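Side-chain contacts in BH2358 protein (Bacillus halodurans C-125, PDB 2RBD), which is of unknown function but is possibly a spore coat protein, built from four long helices and belonging to the ferritin-like clan: residues A[46-51]-A[149-154]; A[37-42]-A[105-110]; A[67-72]-A[128-133]; A[24-29]-A[75-80]. One frame throughout, in Å; residues are numbered along the deposited sequence.

Interaction 1: A[46-51]-A[149-154]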
# COMPACT_ATOMS: atom_id res chain seq x y z
N GLU A 46 14.77 1.90 29.74
CA GLU A 46 13.48 1.87 30.41
C GLU A 46 12.39 2.68 29.68
O GLU A 46 11.19 2.36 29.78
CB GLU A 46 13.63 2.33 31.88
CG GLU A 46 14.50 1.38 32.73
CD GLU A 46 14.09 -0.10 32.68
OE1 GLU A 46 12.91 -0.42 32.95
OE2 GLU A 46 14.94 -0.95 32.37
N ASP A 47 12.79 3.71 28.96
CA ASP A 47 11.85 4.51 28.18
C ASP A 47 11.30 3.70 27.00
O ASP A 47 10.11 3.75 26.70
CB ASP A 47 12.51 5.78 27.67
CG ASP A 47 12.98 6.71 28.80
OD1 ASP A 47 12.16 6.91 29.71
OD2 ASP A 47 14.14 7.21 28.77
N LEU A 48 12.16 2.93 26.36
CA LEU A 48 11.70 2.05 25.30
C LEU A 48 10.81 0.96 25.89
O LEU A 48 9.75 0.66 25.34
CB LEU A 48 12.90 1.44 24.58
CG LEU A 48 12.59 0.37 23.53
CD1 LEU A 48 11.63 0.91 22.50
CD2 LEU A 48 13.90 -0.11 22.85
N LYS A 49 11.20 0.38 27.03
CA LYS A 49 10.40 -0.64 27.66
C LYS A 49 8.99 -0.14 27.96
O LYS A 49 7.99 -0.84 27.74
CB LYS A 49 11.07 -1.07 28.95
CG LYS A 49 10.73 -2.46 29.38
CD LYS A 49 11.63 -2.92 30.57
CE LYS A 49 13.15 -2.85 30.26
NZ LYS A 49 13.99 -3.25 31.44
N ASN A 50 8.89 1.09 28.44
CA ASN A 50 7.59 1.63 28.75
C ASN A 50 6.70 1.73 27.52
O ASN A 50 5.51 1.49 27.58
CB ASN A 50 7.71 3.02 29.35
CG ASN A 50 8.15 3.00 30.82
OD1 ASN A 50 7.96 2.03 31.53
ND2 ASN A 50 8.72 4.12 31.26
N LEU A 51 7.29 2.12 26.41
CA LEU A 51 6.53 2.25 25.16
C LEU A 51 6.13 0.88 24.59
O LEU A 51 5.05 0.74 24.02
CB LEU A 51 7.30 3.09 24.15
CG LEU A 51 7.22 4.61 24.38
CD1 LEU A 51 8.30 5.39 23.60
CD2 LEU A 51 5.81 5.14 24.04
N LEU A 149 8.65 8.35 17.39
CA LEU A 149 9.54 9.26 16.73
C LEU A 149 10.27 10.12 17.76
O LEU A 149 11.48 10.31 17.64
CB LEU A 149 8.76 10.14 15.77
CG LEU A 149 9.54 11.18 14.95
CD1 LEU A 149 10.65 10.46 14.16
CD2 LEU A 149 8.58 11.98 14.06
N LYS A 150 9.55 10.62 18.76
CA LYS A 150 10.17 11.44 19.83
C LYS A 150 11.27 10.65 20.57
O LYS A 150 12.37 11.15 20.80
CB LYS A 150 9.11 11.91 20.81
CG LYS A 150 8.36 13.14 20.33
CD LYS A 150 7.17 13.45 21.19
CE LYS A 150 6.33 14.58 20.58
NZ LYS A 150 5.16 14.85 21.47
N LEU A 151 10.97 9.39 20.89
CA LEU A 151 11.95 8.48 21.51
C LEU A 151 13.19 8.35 20.67
O LEU A 151 14.30 8.51 21.17
CB LEU A 151 11.33 7.11 21.77
CG LEU A 151 12.21 6.02 22.39
CD1 LEU A 151 12.35 6.28 23.86
CD2 LEU A 151 11.67 4.59 22.14
N ASN A 152 13.02 8.02 19.39
CA ASN A 152 14.14 7.81 18.51
C ASN A 152 15.00 9.06 18.38
O ASN A 152 16.24 8.99 18.33
CB ASN A 152 13.65 7.33 17.15
CG ASN A 152 13.20 5.88 17.17
OD1 ASN A 152 13.78 5.07 17.85
ND2 ASN A 152 12.13 5.57 16.43
N LYS A 153 14.34 10.20 18.32
CA LYS A 153 15.06 11.48 18.31
C LYS A 153 15.83 11.69 19.62
O LYS A 153 17.03 11.97 19.56
CB LYS A 153 14.12 12.66 18.05
CG LYS A 153 13.57 12.70 16.63
CD LYS A 153 12.57 13.84 16.50
CE LYS A 153 12.07 14.04 15.05
NZ LYS A 153 11.00 15.08 14.91
N ASN A 154 15.15 11.50 20.74
CA ASN A 154 15.73 11.77 22.07
C ASN A 154 16.95 10.89 22.33
O ASN A 154 17.94 11.34 22.94
CB ASN A 154 14.69 11.53 23.14
CG ASN A 154 13.56 12.59 23.15
OD1 ASN A 154 13.68 13.63 22.53
ND2 ASN A 154 12.47 12.30 23.89

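Interaction 2: A[37-42]-A[105-110]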
# COMPACT_ATOMS: atom_id res chain seq x y z
N ARG A 37 6.53 -8.87 23.61
CA ARG A 37 6.80 -9.48 24.91
C ARG A 37 8.21 -10.06 24.96
O ARG A 37 8.91 -9.98 25.99
CB ARG A 37 5.73 -10.51 25.20
CG ARG A 37 4.42 -9.87 25.65
CD ARG A 37 3.34 -10.93 25.77
NE ARG A 37 2.20 -10.43 26.53
CZ ARG A 37 1.04 -11.08 26.61
NH1 ARG A 37 0.81 -12.17 25.89
NH2 ARG A 37 0.09 -10.64 27.39
N SER A 38 8.68 -10.60 23.83
CA SER A 38 10.08 -11.04 23.78
C SER A 38 11.00 -9.83 23.83
O SER A 38 11.92 -9.78 24.64
CB SER A 38 10.36 -11.86 22.54
OG SER A 38 11.69 -12.33 22.57
N PHE A 39 10.69 -8.78 23.05
CA PHE A 39 11.49 -7.55 23.08
C PHE A 39 11.61 -6.93 24.47
O PHE A 39 12.65 -6.41 24.80
CB PHE A 39 10.94 -6.52 22.13
CG PHE A 39 11.21 -6.79 20.66
CD1 PHE A 39 12.21 -7.64 20.21
CD2 PHE A 39 10.47 -6.10 19.73
CE1 PHE A 39 12.42 -7.82 18.83
CE2 PHE A 39 10.66 -6.28 18.36
CZ PHE A 39 11.64 -7.15 17.93
N ILE A 40 10.57 -7.01 25.30
CA ILE A 40 10.68 -6.51 26.68
C ILE A 40 11.87 -7.15 27.38
O ILE A 40 12.62 -6.49 28.07
CB ILE A 40 9.35 -6.75 27.48
CG1 ILE A 40 8.39 -5.59 27.24
CG2 ILE A 40 9.60 -6.92 28.99
CD1 ILE A 40 6.95 -6.01 27.31
N ASN A 41 12.04 -8.45 27.18
CA ASN A 41 13.15 -9.19 27.77
C ASN A 41 14.52 -8.86 27.20
O ASN A 41 15.53 -9.08 27.87
CB ASN A 41 12.87 -10.68 27.68
CG ASN A 41 11.79 -11.13 28.66
OD1 ASN A 41 11.75 -10.63 29.78
ND2 ASN A 41 10.96 -12.08 28.29
N HIS A 42 14.58 -8.35 25.97
CA HIS A 42 15.82 -7.97 25.29
C HIS A 42 16.20 -6.53 25.51
O HIS A 42 17.27 -6.14 25.15
CB HIS A 42 15.68 -8.14 23.76
CG HIS A 42 15.70 -9.56 23.29
ND1 HIS A 42 16.76 -10.10 22.62
CD2 HIS A 42 14.78 -10.54 23.37
CE1 HIS A 42 16.50 -11.36 22.30
NE2 HIS A 42 15.29 -11.65 22.74
N ALA A 105 13.46 0.62 15.99
CA ALA A 105 13.26 0.68 14.53
C ALA A 105 12.16 -0.26 14.08
O ALA A 105 11.31 0.14 13.30
CB ALA A 105 14.53 0.34 13.82
N THR A 106 12.20 -1.49 14.57
CA THR A 106 11.20 -2.47 14.24
C THR A 106 9.81 -2.05 14.62
O THR A 106 8.86 -2.11 13.81
CB THR A 106 11.55 -3.80 14.92
OG1 THR A 106 12.82 -4.22 14.43
CG2 THR A 106 10.50 -4.88 14.63
N ILE A 107 9.66 -1.62 15.86
CA ILE A 107 8.37 -1.19 16.33
C ILE A 107 7.87 0.03 15.53
O ILE A 107 6.72 0.13 15.15
CB ILE A 107 8.42 -0.88 17.83
CG1 ILE A 107 8.73 -2.17 18.58
CG2 ILE A 107 7.08 -0.21 18.27
CD1 ILE A 107 8.88 -1.99 20.06
N SER A 108 8.76 0.97 15.24
CA SER A 108 8.39 2.14 14.43
C SER A 108 7.88 1.75 13.04
O SER A 108 6.86 2.28 12.55
CB SER A 108 9.56 3.10 14.31
OG SER A 108 9.95 3.54 15.61
N MSE A 109 8.54 0.77 12.42
CA MSE A 109 8.09 0.28 11.12
C MSE A 109 6.76 -0.44 11.23
O MSE A 109 5.90 -0.28 10.36
CB MSE A 109 9.15 -0.59 10.47
CG MSE A 109 10.31 0.22 10.03
SE MSE A 109 11.67 -0.83 9.20
CE MSE A 109 12.32 -1.66 10.70
N ASP A 110 6.59 -1.19 12.29
CA ASP A 110 5.32 -1.87 12.52
C ASP A 110 4.15 -0.86 12.65
O ASP A 110 3.04 -1.06 12.11
CB ASP A 110 5.34 -2.74 13.80
CG ASP A 110 6.27 -3.96 13.73
OD1 ASP A 110 6.51 -4.48 12.61
OD2 ASP A 110 6.74 -4.38 14.80

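Interaction 3: A[67-72]-A[128-133]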
# COMPACT_ATOMS: atom_id res chain seq x y z
N GLU A 67 -12.15 -9.18 18.59
CA GLU A 67 -12.63 -10.50 18.95
C GLU A 67 -14.13 -10.46 19.18
O GLU A 67 -14.84 -11.38 18.78
CB GLU A 67 -11.85 -11.06 20.16
CG GLU A 67 -10.39 -11.38 19.77
CD GLU A 67 -9.58 -12.06 20.86
OE1 GLU A 67 -9.89 -11.86 22.06
OE2 GLU A 67 -8.64 -12.81 20.50
N GLU A 68 -14.65 -9.39 19.74
CA GLU A 68 -16.10 -9.28 19.93
C GLU A 68 -16.81 -9.19 18.59
O GLU A 68 -17.85 -9.82 18.37
CB GLU A 68 -16.45 -8.10 20.82
CG GLU A 68 -17.98 -7.85 20.96
CD GLU A 68 -18.76 -9.09 21.48
OE1 GLU A 68 -18.22 -9.86 22.34
OE2 GLU A 68 -19.94 -9.29 21.05
N LEU A 69 -16.23 -8.44 17.66
CA LEU A 69 -16.79 -8.35 16.30
C LEU A 69 -16.83 -9.70 15.63
O LEU A 69 -17.88 -10.15 15.15
CB LEU A 69 -15.97 -7.36 15.45
CG LEU A 69 -16.40 -7.20 13.98
CD1 LEU A 69 -17.77 -6.54 13.88
CD2 LEU A 69 -15.33 -6.44 13.18
N LEU A 70 -15.71 -10.39 15.63
CA LEU A 70 -15.67 -11.72 15.01
C LEU A 70 -16.54 -12.75 15.71
O LEU A 70 -17.24 -13.52 15.04
CB LEU A 70 -14.24 -12.23 14.88
CG LEU A 70 -13.36 -11.37 13.96
CD1 LEU A 70 -12.02 -12.09 13.85
CD2 LEU A 70 -13.98 -11.10 12.61
N ARG A 71 -16.53 -12.74 17.03
CA ARG A 71 -17.35 -13.71 17.78
C ARG A 71 -18.85 -13.49 17.52
O ARG A 71 -19.62 -14.46 17.49
CB ARG A 71 -17.08 -13.64 19.29
CG ARG A 71 -15.80 -14.33 19.74
CD ARG A 71 -15.81 -14.54 21.27
NE ARG A 71 -16.22 -13.29 21.90
CZ ARG A 71 -15.37 -12.41 22.44
NH1 ARG A 71 -14.06 -12.68 22.54
NH2 ARG A 71 -15.86 -11.27 22.92
N SER A 72 -19.27 -12.24 17.34
CA SER A 72 -20.67 -11.92 17.11
C SER A 72 -21.09 -12.18 15.66
O SER A 72 -22.26 -12.08 15.33
CB SER A 72 -20.96 -10.44 17.39
OG SER A 72 -20.56 -10.06 18.69
N GLU A 128 -20.64 0.45 8.50
CA GLU A 128 -20.14 1.68 9.10
C GLU A 128 -19.38 1.48 10.42
O GLU A 128 -18.45 2.22 10.74
CB GLU A 128 -21.29 2.68 9.33
CG GLU A 128 -21.91 3.17 8.05
CD GLU A 128 -23.17 4.06 8.28
OE1 GLU A 128 -23.78 4.01 9.38
OE2 GLU A 128 -23.53 4.82 7.35
N ASP A 129 -19.79 0.49 11.20
CA ASP A 129 -19.12 0.19 12.47
C ASP A 129 -17.67 -0.25 12.28
O ASP A 129 -16.83 0.02 13.13
CB ASP A 129 -19.91 -0.85 13.28
CG ASP A 129 -20.05 -2.21 12.58
OD1 ASP A 129 -20.44 -2.26 11.39
OD2 ASP A 129 -19.79 -3.23 13.24
N VAL A 130 -17.42 -1.00 11.21
CA VAL A 130 -16.06 -1.48 10.89
C VAL A 130 -15.17 -0.28 10.51
O VAL A 130 -14.08 -0.12 11.05
CB VAL A 130 -16.05 -2.58 9.79
CG1 VAL A 130 -14.60 -3.02 9.45
CG2 VAL A 130 -16.92 -3.80 10.20
N ALA A 131 -15.68 0.60 9.66
CA ALA A 131 -14.96 1.80 9.30
C ALA A 131 -14.64 2.66 10.51
O ALA A 131 -13.51 3.19 10.65
CB ALA A 131 -15.79 2.60 8.28
N LEU A 132 -15.62 2.82 11.39
CA LEU A 132 -15.43 3.66 12.56
C LEU A 132 -14.44 3.06 13.53
O LEU A 132 -13.63 3.79 14.10
CB LEU A 132 -16.74 3.97 13.30
CG LEU A 132 -17.59 5.07 12.66
CD1 LEU A 132 -18.91 5.15 13.38
CD2 LEU A 132 -16.91 6.44 12.69
N MSE A 133 -14.48 1.73 13.72
CA MSE A 133 -13.50 1.07 14.60
C MSE A 133 -12.07 1.36 14.16
O MSE A 133 -11.18 1.72 14.97
CB MSE A 133 -13.75 -0.45 14.56
CG MSE A 133 -12.83 -1.22 15.44
SE MSE A 133 -13.25 -3.16 15.37
CE MSE A 133 -15.10 -3.15 16.00

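Interaction 4: A[24-29]-A[75-80]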
# COMPACT_ATOMS: atom_id res chain seq x y z
N THR A 24 -7.19 -10.94 9.76
CA THR A 24 -5.78 -10.78 9.55
C THR A 24 -5.14 -9.73 10.50
O THR A 24 -4.04 -9.92 11.04
CB THR A 24 -5.52 -10.44 8.08
OG1 THR A 24 -5.89 -11.55 7.25
CG2 THR A 24 -4.05 -10.15 7.83
N TYR A 25 -5.83 -8.62 10.72
CA TYR A 25 -5.36 -7.59 11.63
C TYR A 25 -5.21 -8.13 13.06
O TYR A 25 -4.26 -7.88 13.79
CB TYR A 25 -6.33 -6.39 11.56
CG TYR A 25 -5.85 -5.14 12.27
CD1 TYR A 25 -6.05 -4.98 13.63
CD2 TYR A 25 -5.20 -4.10 11.58
CE1 TYR A 25 -5.67 -3.83 14.26
CE2 TYR A 25 -4.80 -2.97 12.23
CZ TYR A 25 -5.01 -2.83 13.57
OH TYR A 25 -4.66 -1.68 14.27
N LEU A 26 -6.22 -8.86 13.51
CA LEU A 26 -6.18 -9.51 14.82
C LEU A 26 -5.01 -10.51 14.91
O LEU A 26 -4.29 -10.53 15.89
CB LEU A 26 -7.52 -10.21 15.05
CG LEU A 26 -7.66 -11.06 16.31
CD1 LEU A 26 -7.30 -10.27 17.60
CD2 LEU A 26 -9.08 -11.68 16.40
N SER A 27 -4.83 -11.34 13.89
CA SER A 27 -3.69 -12.24 13.86
C SER A 27 -2.35 -11.49 13.90
O SER A 27 -1.43 -11.90 14.62
CB SER A 27 -3.79 -13.20 12.66
OG SER A 27 -2.89 -14.28 12.79
N THR A 28 -2.24 -10.41 13.13
CA THR A 28 -1.04 -9.55 13.15
C THR A 28 -0.77 -9.03 14.57
O THR A 28 0.36 -9.15 15.08
CB THR A 28 -1.14 -8.45 12.11
OG1 THR A 28 -1.30 -9.07 10.82
CG2 THR A 28 0.16 -7.60 12.12
N ASN A 29 -1.82 -8.52 15.22
CA ASN A 29 -1.69 -8.07 16.60
C ASN A 29 -1.21 -9.21 17.52
O ASN A 29 -0.35 -8.99 18.37
CB ASN A 29 -3.00 -7.49 17.15
CG ASN A 29 -3.22 -6.02 16.80
OD1 ASN A 29 -2.41 -5.43 16.08
ND2 ASN A 29 -4.31 -5.44 17.30
N VAL A 75 -17.31 -15.85 13.04
CA VAL A 75 -16.00 -16.00 12.41
C VAL A 75 -15.04 -16.61 13.44
O VAL A 75 -14.94 -16.10 14.57
CB VAL A 75 -15.44 -14.65 11.91
CG1 VAL A 75 -14.04 -14.84 11.30
CG2 VAL A 75 -16.44 -13.93 10.93
N GLY A 76 -14.36 -17.69 13.08
CA GLY A 76 -13.34 -18.27 13.93
C GLY A 76 -12.18 -17.33 14.17
O GLY A 76 -11.73 -16.65 13.26
N LEU A 77 -11.69 -17.34 15.39
CA LEU A 77 -10.58 -16.48 15.79
C LEU A 77 -9.26 -17.14 15.49
O LEU A 77 -9.15 -18.36 15.54
CB LEU A 77 -10.65 -16.11 17.28
CG LEU A 77 -11.90 -15.38 17.78
CD1 LEU A 77 -11.76 -14.90 19.23
CD2 LEU A 77 -12.25 -14.20 16.87
N PRO A 78 -8.24 -16.34 15.16
CA PRO A 78 -6.92 -16.92 14.94
C PRO A 78 -6.25 -17.29 16.27
O PRO A 78 -6.43 -16.60 17.25
CB PRO A 78 -6.14 -15.77 14.27
CG PRO A 78 -6.78 -14.57 14.74
CD PRO A 78 -8.24 -14.88 15.01
N PRO A 79 -5.48 -18.34 16.30
CA PRO A 79 -4.80 -18.72 17.54
C PRO A 79 -3.65 -17.77 17.82
O PRO A 79 -2.87 -17.48 16.92
CB PRO A 79 -4.29 -20.12 17.23
CG PRO A 79 -4.14 -20.12 15.74
CD PRO A 79 -5.24 -19.29 15.20
N ALA A 80 -3.55 -17.34 19.07
CA ALA A 80 -2.51 -16.43 19.53
C ALA A 80 -1.40 -17.15 20.28
O ALA A 80 -1.65 -18.06 21.07
CB ALA A 80 -3.12 -15.42 20.44
O HOH W 1 -2.90 -15.20 15.58

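Interaction 1: A[46-51]-A[149-154]
L151 on helix 128-155 reaches into a notch formed by D47, L48 and L51 on helix 46-72, which runs antiparallel to it at 170° with the two short axes 11.0 Å apart. CG of L151 lies anti to the backbone N (chi1 179°), and this carries the branch out toward the other helix. Going outward, CB already meets CD1 of L51 at 3.9 Å, and CG lies 4.1 Å from the same L51 CD1. The fork then divides its work. L151 CD1 rests against CB of D47 at 3.8 Å, touching only the aliphatic root of that acid, whose OD2 pairs with K155. L151 CD2 touches two methyls, L48 CD1 at 3.7 Å and L51 CD1 at 3.8 Å. L48 crosses L151 at about a right angle, whereas L51 reaches toward it tip to tip. Cut back to an alanine, this position would probably leave L48 CD1 without its partner on this segment and L51 CD1 with the CB contact alone. W157 and S104 also touch L151. No hydrogen bond links the two segments, so their direct contact is dispersive and hydrophobic, with charge kept at the D47 margin, where the K155 salt bridge lies.

Interaction 2: A[37-42]-A[105-110]
F39 points its ring from helix 16-42 toward helix 100-124, where the rim atoms CE2 and CZ come up against a single methyl of T106. CG2 of T106 lies 4.0 Å from F39 CE2 and 4.2 Å from F39 CZ, at the ring edge and near its plane, so this is an edge contact with a methyl and no CH-pi stack. The two side chains cross at about a right angle. In T106 the methyl stands anti to the backbone N, while OG1 (chi1 -61°) lies beside that N, from where it bonds to E102 O, one turn earlier; the carbon branch is left to face the phenylalanine. I107 approaches more loosely: its CD1, at the end of an extended branch, meets F39 CD2 obliquely at 4.4 Å. The backbones stay well apart, with F39 CA and I107 CA separated by 9.8 Å, and the aromatic side chain spans much of that distance. I103 also packs on F39, as does F98 of a neighbouring subunit, while I52 of helix 46-72 touches I107. Packing of F39 against T106 and I107 joins the first and third long helices of a four-helix bundle, consistent with the ferritin-like clan of this family.

Interaction 3: A[67-72]-A[128-133]
L69 carries the whole contact from its side, meeting D129, V130 and M133 of segment 128-133 with different atoms. CG stands anti to the backbone N (chi1 178°), which sends the fork toward the other helix. This is the closer-packed, partly buried side. CD1 lies 3.9 Å from D129 OD2, an apolar brush against a carboxylate oxygen whose salt bridge is to R127. CD2 faces CG2 of V130 at 4.3 Å, and CB has the CE methyl of selenomethionine M133 at the same separation. Even here the fit is moderate: the short axes are 12.5 Å apart and no hydrogen bond crosses.

The solvent side of segment 67-72, by contrast, is polar and tied together within itself. E68 OE1 takes a 2.8 Å salt-bridging hydrogen bond from R71 NH2, met on the anti side of the carboxylate and bent to 146° at the hydrogen. In one of its two conformers S72 turns OG back to E68 O at 2.7 Å, while S72 N reaches that carbonyl from the opposite face. E68, R71 and S72 are all exposed.

Within the bundle, helix 46-72 here runs antiparallel to helix 128-155 at 162°. T22 of helix 16-42 packs against L69, and Q65 and L66 extend the contact with M133 along helix 46-72.

Interaction 4: A[24-29]-A[75-80]
P78 brings the CB-CG-CD edge of its ring up to L26 and S27 of helix 16-42, setting the loop that follows helix 46-72 onto the helix surface. L26 has CG anti to the backbone N (chi1 175°), and with chi2 at 54° its CD2 methyl ends 3.6 Å from P78 CD. L26 CG adds a contact with P78 CG at 3.9 Å, and the two side chains cross at about a right angle. The same L26 CD2 methyl also meets CD2 of L77 at 4.1 Å, so one branch of the leucine serves two successive loop residues.

Farther along the same edge S27 takes over, its CB 3.8 Å from P78 CB. In one of its two conformers OG of S27 takes the position opposite its own N (chi1 -166°), and there S27 OG lies 2.9 Å from a water. That water donates to P79 O at 2.6 Å and so bridges helix and loop. A serine in place of L26, lacking the methyl that P78 and L77 share, would probably leave a gap beside the CG-CD edge of the proline. W23 and N30 touch P78 as well, and I159 of a neighbouring subunit packs on S27 and P79.

With no direct hydrogen bond between the segments, their direct contact is apolar, and the water adds a polar link at its margin.

Interactions 1 and 3 join the same pair of antiparallel helices, 46-72 and 128-155, on opposite sides of the chain's centre, their own centres about 31 Å apart. Interaction 2 touches interaction 1: N152 ND2 lies 3.1 Å from S108 OG, a probable hydrogen bond between helices 128-155 and 100-124. Toward the other end, interactions 3 and 4 form one continuous patch, with L70 O 3.1 Å from V75 N and E67 CG 3.6 Å from L26 CD2. Interactions 2 and 4 share helix 16-42, and both touch the same neighbouring subunit. Tetraethylene glycol, probably from the crystallisation liquor, hydrogen-bonds to N29 OD1, and a bound tetraethylene glycol lies about 6 Å from the side chain of I107.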